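Local coordinates for protein octopine dehydrogenase (Pecten maximus, PDB 3C7A) that catalyses the NADH-dependent reductive condensation of L-arginine with pyruvate to D-octopine, and the reverse oxidation, at residues A14-G19 with R155-L160; D25-R30 with L184-G189. All blocks are in the same frame, centred on the assembly; numbering follows the deposited sequence.

Contact 1: A14-G19 with R155-L160; sequences AHTLSG and RKVEVL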
ATOM      1  N   ALA A  14      12.881  -3.897  -3.283  1.00 12.24           N
ATOM      2  CA  ALA A  14      14.070  -3.043  -3.394  1.00 12.20           C
ATOM      3  C   ALA A  14      15.179  -3.648  -4.262  1.00 12.20           C
ATOM      4  O   ALA A  14      15.886  -2.915  -4.961  1.00 12.09           O
ATOM      5  CB  ALA A  14      14.606  -2.686  -2.010  1.00 12.24           C
ATOM      6  N   HIS A  15      15.328  -4.974  -4.207  1.00 12.16           N
ATOM      7  CA  HIS A  15      16.280  -5.697  -5.062  1.00 12.19           C
ATOM      8  C   HIS A  15      15.943  -5.535  -6.549  1.00 12.06           C
ATOM      9  O   HIS A  15      16.827  -5.242  -7.360  1.00 11.94           O
ATOM     10  CB  HIS A  15      16.328  -7.190  -4.697  1.00 12.26           C
ATOM     11  CG  HIS A  15      17.270  -7.522  -3.577  1.00 12.65           C
ATOM     12  ND1 HIS A  15      17.040  -7.148  -2.269  1.00 13.00           N
ATOM     13  CD2 HIS A  15      18.433  -8.218  -3.568  1.00 13.05           C
ATOM     14  CE1 HIS A  15      18.026  -7.587  -1.506  1.00 13.32           C
ATOM     15  NE2 HIS A  15      18.884  -8.240  -2.270  1.00 13.51           N
ATOM     16  N   THR A  16      14.666  -5.720  -6.891  1.00 12.03           N
ATOM     17  CA  THR A  16      14.188  -5.639  -8.280  1.00 11.99           C
ATOM     18  C   THR A  16      14.316  -4.226  -8.877  1.00 12.07           C
ATOM     19  O   THR A  16      14.820  -4.067  -9.993  1.00 12.08           O
ATOM     20  CB  THR A  16      12.721  -6.152  -8.417  1.00 12.06           C
ATOM     21  OG1 THR A  16      12.605  -7.462  -7.845  1.00 11.89           O
ATOM     22  CG2 THR A  16      12.286  -6.211  -9.884  1.00 11.98           C
ATOM     23  N   LEU A  17      13.868  -3.214  -8.133  1.00 12.07           N
ATOM     24  CA  LEU A  17      13.894  -1.821  -8.602  1.00 12.17           C
ATOM     25  C   LEU A  17      15.314  -1.282  -8.834  1.00 12.22           C
ATOM     26  O   LEU A  17      15.564  -0.595  -9.830  1.00 12.10           O
ATOM     27  CB  LEU A  17      13.108  -0.901  -7.651  1.00 12.12           C
ATOM     28  CG  LEU A  17      13.024   0.606  -7.951  1.00 12.14           C
ATOM     29  CD1 LEU A  17      12.277   0.901  -9.257  1.00 12.08           C
ATOM     30  CD2 LEU A  17      12.383   1.353  -6.789  1.00 12.11           C
ATOM     31  N   SER A  18      16.231  -1.599  -7.916  1.00 12.38           N
ATOM     32  CA  SER A  18      17.623  -1.139  -7.998  1.00 12.59           C
ATOM     33  C   SER A  18      18.367  -1.675  -9.226  1.00 12.64           C
ATOM     34  O   SER A  18      19.133  -0.946  -9.859  1.00 12.63           O
ATOM     35  CB  SER A  18      18.391  -1.495  -6.719  1.00 12.69           C
ATOM     36  OG  SER A  18      17.920  -0.747  -5.609  1.00 13.13           O
ATOM     37  N   GLY A  19      18.132  -2.946  -9.552  1.00 12.67           N
ATOM     38  CA  GLY A  19      18.762  -3.597 -10.702  1.00 12.81           C
ATOM     39  C   GLY A  19      18.308  -3.073 -12.056  1.00 12.94           C
ATOM     40  O   GLY A  19      19.126  -2.894 -12.962  1.00 12.89           O
ATOM     41  N   ARG A 155      22.512 -10.673  -4.359  1.00 19.47           N
ATOM     42  CA  ARG A 155      23.111 -11.153  -5.610  1.00 19.46           C
ATOM     43  C   ARG A 155      22.118 -11.501  -6.731  1.00 19.44           C
ATOM     44  O   ARG A 155      22.402 -11.238  -7.903  1.00 19.36           O
ATOM     45  CB  ARG A 155      24.037 -12.350  -5.336  1.00 19.49           C
ATOM     46  CG  ARG A 155      25.282 -12.016  -4.503  1.00 19.57           C
ATOM     47  CD  ARG A 155      26.136 -13.249  -4.207  1.00 19.57           C
ATOM     48  NE  ARG A 155      26.758 -13.804  -5.410  1.00 19.69           N
ATOM     49  CZ  ARG A 155      27.926 -13.411  -5.914  1.00 19.99           C
ATOM     50  NH1 ARG A 155      28.629 -12.448  -5.329  1.00 19.88           N
ATOM     51  NH2 ARG A 155      28.393 -13.984  -7.015  1.00 20.35           N
ATOM     52  N   LYS A 156      20.971 -12.086  -6.381  1.00 19.37           N
ATOM     53  CA  LYS A 156      20.029 -12.599  -7.388  1.00 19.51           C
ATOM     54  C   LYS A 156      18.555 -12.517  -6.966  1.00 19.28           C
ATOM     55  O   LYS A 156      18.211 -12.848  -5.830  1.00 19.24           O
ATOM     56  CB  LYS A 156      20.385 -14.048  -7.746  1.00 19.45           C
ATOM     57  CG  LYS A 156      19.869 -14.520  -9.103  1.00 19.81           C
ATOM     58  CD  LYS A 156      20.088 -16.022  -9.303  1.00 20.04           C
ATOM     59  CE  LYS A 156      21.560 -16.377  -9.519  1.00 20.97           C
ATOM     60  NZ  LYS A 156      22.058 -15.965 -10.865  1.00 21.76           N
ATOM     61  N   VAL A 157      17.699 -12.092  -7.899  1.00 19.22           N
ATOM     62  CA  VAL A 157      16.246 -11.991  -7.676  1.00 19.14           C
ATOM     63  C   VAL A 157      15.442 -12.417  -8.925  1.00 19.19           C
ATOM     64  O   VAL A 157      15.887 -12.211 -10.057  1.00 19.13           O
ATOM     65  CB  VAL A 157      15.840 -10.562  -7.178  1.00 19.16           C
ATOM     66  CG1 VAL A 157      16.068  -9.500  -8.258  1.00 19.13           C
ATOM     67  CG2 VAL A 157      14.398 -10.533  -6.665  1.00 18.97           C
ATOM     68  N   GLU A 158      14.265 -13.012  -8.707  1.00 19.14           N
ATOM     69  CA  GLU A 158      13.432 -13.549  -9.795  1.00 19.26           C
ATOM     70  C   GLU A 158      12.041 -12.902  -9.876  1.00 19.12           C
ATOM     71  O   GLU A 158      11.344 -12.777  -8.867  1.00 19.08           O
ATOM     72  CB  GLU A 158      13.295 -15.077  -9.658  1.00 19.27           C
ATOM     73  CG  GLU A 158      12.603 -15.769 -10.840  1.00 19.40           C
ATOM     74  CD  GLU A 158      12.381 -17.265 -10.635  1.00 19.68           C
ATOM     75  OE1 GLU A 158      12.514 -17.759  -9.493  1.00 20.26           O
ATOM     76  OE2 GLU A 158      12.062 -17.953 -11.630  1.00 20.18           O
ATOM     77  N   VAL A 159      11.649 -12.504 -11.086  1.00 19.09           N
ATOM     78  CA  VAL A 159      10.314 -11.955 -11.350  1.00 19.03           C
ATOM     79  C   VAL A 159       9.396 -13.043 -11.924  1.00 19.02           C
ATOM     80  O   VAL A 159       9.684 -13.617 -12.980  1.00 19.01           O
ATOM     81  CB  VAL A 159      10.371 -10.729 -12.312  1.00 19.06           C
ATOM     82  CG1 VAL A 159       8.969 -10.264 -12.702  1.00 18.93           C
ATOM     83  CG2 VAL A 159      11.156  -9.577 -11.685  1.00 18.97           C
ATOM     84  N   LEU A 160       8.298 -13.318 -11.221  1.00 19.00           N
ATOM     85  CA  LEU A 160       7.342 -14.352 -11.631  1.00 19.03           C
ATOM     86  C   LEU A 160       6.273 -13.838 -12.603  1.00 18.92           C
ATOM     87  O   LEU A 160       5.737 -14.613 -13.400  1.00 19.01           O
ATOM     88  CB  LEU A 160       6.671 -15.000 -10.407  1.00 19.08           C
ATOM     89  CG  LEU A 160       7.424 -15.954  -9.458  1.00 19.37           C
ATOM     90  CD1 LEU A 160       8.223 -17.031 -10.200  1.00 19.59           C
ATOM     91  CD2 LEU A 160       8.311 -15.207  -8.461  1.00 19.65           C
TER
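Thr16 meets Val157 and Val159 where helix 12-21 lies across the start of strand 156-171. Its hydroxyl OG1 sits 3.7 Å from Val157 CG2 and 4.0 Å from the other methyl, CG1. The contact is therefore one of an oxygen against a methyl pair, with the two side chains crossing at about a right angle. Val157 points toward the helix. Its CG1 sits between the backbone N and the carbonyl carbon (chi1 67°) and its CG2 anti to N, and both methyls meet Thr16 OG1. The polar side of OG1 is satisfied within the helix, by a hydrogen bond with Asn12 O one turn earlier. The CG2 branch of Thr16 touches Val159 CG2, two residues along the strand, at 4.0 Å. His15 adds its CB, 4.2 Å from Val157 CB. Its ring stacks on Trp42, and ND1 is hydrogen-bonded with Gly11 O.

Helix 12-21 is the first helix of the Rossmann-type nucleotide-binding fold. It follows the glycine-rich turn whose Gly10 to Gly13 bind NADH. The axes of 14-19 and 156-160 approach to 8.6 Å and run at 95° to each other.

Thr16, Val157 and Val159 are buried, whereas Lys156 and Glu158 point away from the helix and are partly exposed. Glu158 OE2 is hydrogen-bonded with Asn56 ND2, at the neighbouring strand 51-56. Just before the strand, Arg155 also turns away; it forms a salt bridge with Asp49 and a hydrogen bond with Ala45 O. Arg155 and Lys156 form a classic beta bulge opposite Glu152.

Contact 2: D25-R30 with L184-G189; sequences DGVEVR and LQMLHG. With EDO (1,2-ethanediol), chain G.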
ATOM      1  N   ASP A  25      20.801   4.194 -19.423  1.00 16.36           N
ATOM      2  CA  ASP A  25      21.774   5.241 -19.756  1.00 16.80           C
ATOM      3  C   ASP A  25      21.353   6.611 -19.217  1.00 16.78           C
ATOM      4  O   ASP A  25      20.221   7.052 -19.429  1.00 16.80           O
ATOM      5  CB  ASP A  25      21.986   5.324 -21.275  1.00 16.98           C
ATOM      6  CG  ASP A  25      22.798   4.158 -21.828  1.00 17.85           C
ATOM      7  OD1 ASP A  25      23.643   3.592 -21.098  1.00 19.16           O
ATOM      8  OD2 ASP A  25      22.598   3.812 -23.010  1.00 18.89           O
ATOM      9  N   GLY A  26      22.273   7.271 -18.516  1.00 16.88           N
ATOM     10  CA  GLY A  26      22.044   8.614 -17.976  1.00 16.84           C
ATOM     11  C   GLY A  26      21.379   8.678 -16.609  1.00 16.80           C
ATOM     12  O   GLY A  26      20.741   9.682 -16.276  1.00 16.83           O
ATOM     13  N   VAL A  27      21.532   7.615 -15.817  1.00 16.68           N
ATOM     14  CA  VAL A  27      20.932   7.528 -14.476  1.00 16.58           C
ATOM     15  C   VAL A  27      21.971   7.087 -13.429  1.00 16.57           C
ATOM     16  O   VAL A  27      22.777   6.189 -13.688  1.00 16.52           O
ATOM     17  CB  VAL A  27      19.705   6.558 -14.455  1.00 16.57           C
ATOM     18  CG1 VAL A  27      19.082   6.469 -13.063  1.00 16.46           C
ATOM     19  CG2 VAL A  27      18.647   6.983 -15.474  1.00 16.42           C
ATOM     20  N   GLU A  28      21.938   7.727 -12.257  1.00 16.55           N
ATOM     21  CA  GLU A  28      22.786   7.367 -11.109  1.00 16.53           C
ATOM     22  C   GLU A  28      21.926   6.944  -9.904  1.00 16.48           C
ATOM     23  O   GLU A  28      21.044   7.693  -9.469  1.00 16.39           O
ATOM     24  CB  GLU A  28      23.708   8.540 -10.738  1.00 16.56           C
ATOM     25  CG  GLU A  28      24.600   8.309  -9.515  1.00 16.53           C
ATOM     26  CD  GLU A  28      25.345   9.563  -9.073  1.00 16.75           C
ATOM     27  OE1 GLU A  28      26.239  10.029  -9.815  1.00 17.33           O
ATOM     28  OE2 GLU A  28      25.046  10.078  -7.974  1.00 16.57           O
ATOM     29  N   VAL A  29      22.194   5.751  -9.366  1.00 16.37           N
ATOM     30  CA  VAL A  29      21.371   5.156  -8.299  1.00 16.32           C
ATOM     31  C   VAL A  29      22.109   5.039  -6.956  1.00 16.32           C
ATOM     32  O   VAL A  29      23.248   4.564  -6.904  1.00 16.20           O
ATOM     33  CB  VAL A  29      20.820   3.752  -8.715  1.00 16.37           C
ATOM     34  CG1 VAL A  29      20.028   3.100  -7.578  1.00 16.42           C
ATOM     35  CG2 VAL A  29      19.956   3.851  -9.971  1.00 16.25           C
ATOM     36  N   ARG A  30      21.444   5.471  -5.881  1.00 16.20           N
ATOM     37  CA  ARG A  30      21.936   5.299  -4.508  1.00 16.23           C
ATOM     38  C   ARG A  30      20.930   4.513  -3.658  1.00 15.95           C
ATOM     39  O   ARG A  30      19.724   4.748  -3.746  1.00 15.96           O
ATOM     40  CB  ARG A  30      22.224   6.657  -3.856  1.00 16.45           C
ATOM     41  CG  ARG A  30      23.260   7.493  -4.595  1.00 17.40           C
ATOM     42  CD  ARG A  30      23.766   8.659  -3.761  1.00 19.29           C
ATOM     43  NE  ARG A  30      22.823   9.778  -3.701  1.00 21.06           N
ATOM     44  CZ  ARG A  30      22.641  10.676  -4.668  1.00 21.13           C
ATOM     45  NH1 ARG A  30      23.321  10.592  -5.807  1.00 21.08           N
ATOM     46  NH2 ARG A  30      21.765  11.656  -4.500  1.00 21.28           N
ATOM     47  N   LEU A 184       9.016   8.098 -14.454  1.00 12.73           N
ATOM     48  CA  LEU A 184       8.728   6.794 -13.848  1.00 12.72           C
ATOM     49  C   LEU A 184       8.597   5.670 -14.882  1.00 12.82           C
ATOM     50  O   LEU A 184       9.040   4.546 -14.638  1.00 12.73           O
ATOM     51  CB  LEU A 184       7.472   6.862 -12.963  1.00 12.70           C
ATOM     52  CG  LEU A 184       7.581   7.133 -11.449  1.00 12.49           C
ATOM     53  CD1 LEU A 184       8.215   5.949 -10.707  1.00 12.53           C
ATOM     54  CD2 LEU A 184       8.318   8.434 -11.125  1.00 12.15           C
ATOM     55  N   GLN A 185       8.002   5.984 -16.032  1.00 12.88           N
ATOM     56  CA  GLN A 185       7.873   5.031 -17.142  1.00 13.08           C
ATOM     57  C   GLN A 185       9.241   4.604 -17.697  1.00 13.24           C
ATOM     58  O   GLN A 185       9.448   3.428 -18.010  1.00 13.31           O
ATOM     59  CB  GLN A 185       6.992   5.621 -18.255  1.00 13.09           C
ATOM     60  CG  GLN A 185       6.578   4.631 -19.349  1.00 13.14           C
ATOM     61  CD  GLN A 185       5.563   3.602 -18.871  1.00 13.02           C
ATOM     62  OE1 GLN A 185       4.438   3.942 -18.504  1.00 13.10           O
ATOM     63  NE2 GLN A 185       5.956   2.333 -18.889  1.00 12.69           N
ATOM     64  N   MET A 186      10.161   5.564 -17.802  1.00 13.41           N
ATOM     65  CA  MET A 186      11.529   5.333 -18.289  1.00 13.63           C
ATOM     66  C   MET A 186      12.308   4.315 -17.440  1.00 13.73           C
ATOM     67  O   MET A 186      13.041   3.478 -17.979  1.00 13.63           O
ATOM     68  CB  MET A 186      12.285   6.674 -18.374  1.00 13.75           C
ATOM     69  CG  MET A 186      13.737   6.602 -18.874  1.00 14.06           C
ATOM     70  SD  MET A 186      14.987   6.428 -17.570  1.00 14.92           S
ATOM     71  CE  MET A 186      15.003   8.078 -16.867  1.00 14.59           C
ATOM     72  N   LEU A 187      12.143   4.394 -16.120  1.00 13.76           N
ATOM     73  CA  LEU A 187      12.852   3.512 -15.187  1.00 13.86           C
ATOM     74  C   LEU A 187      12.375   2.054 -15.239  1.00 13.99           C
ATOM     75  O   LEU A 187      13.178   1.135 -15.059  1.00 14.01           O
ATOM     76  CB  LEU A 187      12.763   4.050 -13.748  1.00 13.79           C
ATOM     77  CG  LEU A 187      13.374   5.418 -13.408  1.00 13.68           C
ATOM     78  CD1 LEU A 187      12.950   5.866 -12.017  1.00 13.68           C
ATOM     79  CD2 LEU A 187      14.900   5.423 -13.528  1.00 13.67           C
ATOM     80  N   HIS A 188      11.080   1.854 -15.496  1.00 14.17           N
ATOM     81  CA  HIS A 188      10.462   0.517 -15.487  1.00 14.38           C
ATOM     82  C   HIS A 188      10.541  -0.240 -16.820  1.00 14.64           C
ATOM     83  O   HIS A 188      10.662  -1.469 -16.830  1.00 14.62           O
ATOM     84  CB  HIS A 188       9.001   0.601 -15.018  1.00 14.34           C
ATOM     85  CG  HIS A 188       8.847   0.874 -13.551  1.00 14.23           C
ATOM     86  ND1 HIS A 188       8.466  -0.097 -12.649  1.00 14.42           N
ATOM     87  CD2 HIS A 188       9.023   2.007 -12.831  1.00 13.95           C
ATOM     88  CE1 HIS A 188       8.414   0.426 -11.436  1.00 13.99           C
ATOM     89  NE2 HIS A 188       8.748   1.702 -11.520  1.00 14.35           N
ATOM     90  N   GLY A 189      10.461   0.486 -17.935  1.00 14.89           N
ATOM     91  CA  GLY A 189      10.508  -0.127 -19.269  1.00 15.15           C
ATOM     92  C   GLY A 189       9.186  -0.089 -20.020  1.00 15.40           C
ATOM     93  O   GLY A 189       8.418   0.869 -19.892  1.00 15.44           O
TER
HETATM   94  C1  EDO G 410      27.506   9.389  -3.720  1.00 42.07           C
HETATM   95  O1  EDO G 410      28.610   8.604  -4.184  1.00 42.23           O
HETATM   96  C2  EDO G 410      27.545  10.763  -4.377  1.00 42.07           C
HETATM   97  O2  EDO G 410      27.460  10.612  -5.798  1.00 41.97           O
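Val27, Met186 and Leu187 make this contact, and all of it is apolar. Val27 stands at the start of strand 27-32 and points its two methyls at the end of helix 180-188. One methyl goes to each helix residue. CG2 lies 4.1 Å from Met186 CE, and CG1 lies 4.3 Å from Leu187 CD2. This split follows from chi1 of 180°, with CG1 opposite the backbone N and CG2 beside it.

Met186 reaches over with its terminal methyl. The chain leaves the backbone with CG opposite N, then bends at chi2 (-92°) and chi3, which brings CE to the valine. The two side chains lie alongside each other and run opposite ways. Met186 is on the exposed side. Leu187 is buried and comes in at the inner side, where CD2 brings its end closer than its base.

The contact is small, 94 Å² in all, and the backbones stay apart: the nearest CA atoms, those of Val27 and Leu187, are 9.1 Å from each other. Each segment has polar bonds of its own. The helix ends at His188, and Gly189 after it takes a positive phi. Gln185 NE2 donates to Gly189 O at 3.0 Å, with the oxygen in the amide plane, and so ties the helix to the turn after it. On the strand, Glu28 OE2 forms a salt bridge with Arg30 NH1 at 2.8 Å, and a 1,2-ethanediol, probably from the crystallisation liquor, bonds weakly to the same oxygen.

Strand 27-32 is the second strand of the Rossmann-type parallel sheet and runs between strands 3-8 and 71-73. Helix 180-188 approaches its beginning. That helix links strands 156-171 and 193-196, which pair in parallel, as in a beta-alpha-beta crossover.

Contacts 1 and 2 have centres 15 Å apart and meet through packing: Leu17 CD1 lies 4.3 Å from His188 NE2. Helix 12-21 and strand 27-32 follow each other in the chain, as do strand 156-171 and helix 180-188. Each consecutive pair thus supplies one element to each contact, and both contacts reach the same mixed sheet. Contact 1 is near the cofactor: the His15 side chain is about 7 Å from NAD, and that of Thr16 is about 4 Å from the side chain of Cys148, an NAD-binding residue. Contact 2 is away from the annotated sites and is packing at the start of strand 27-32.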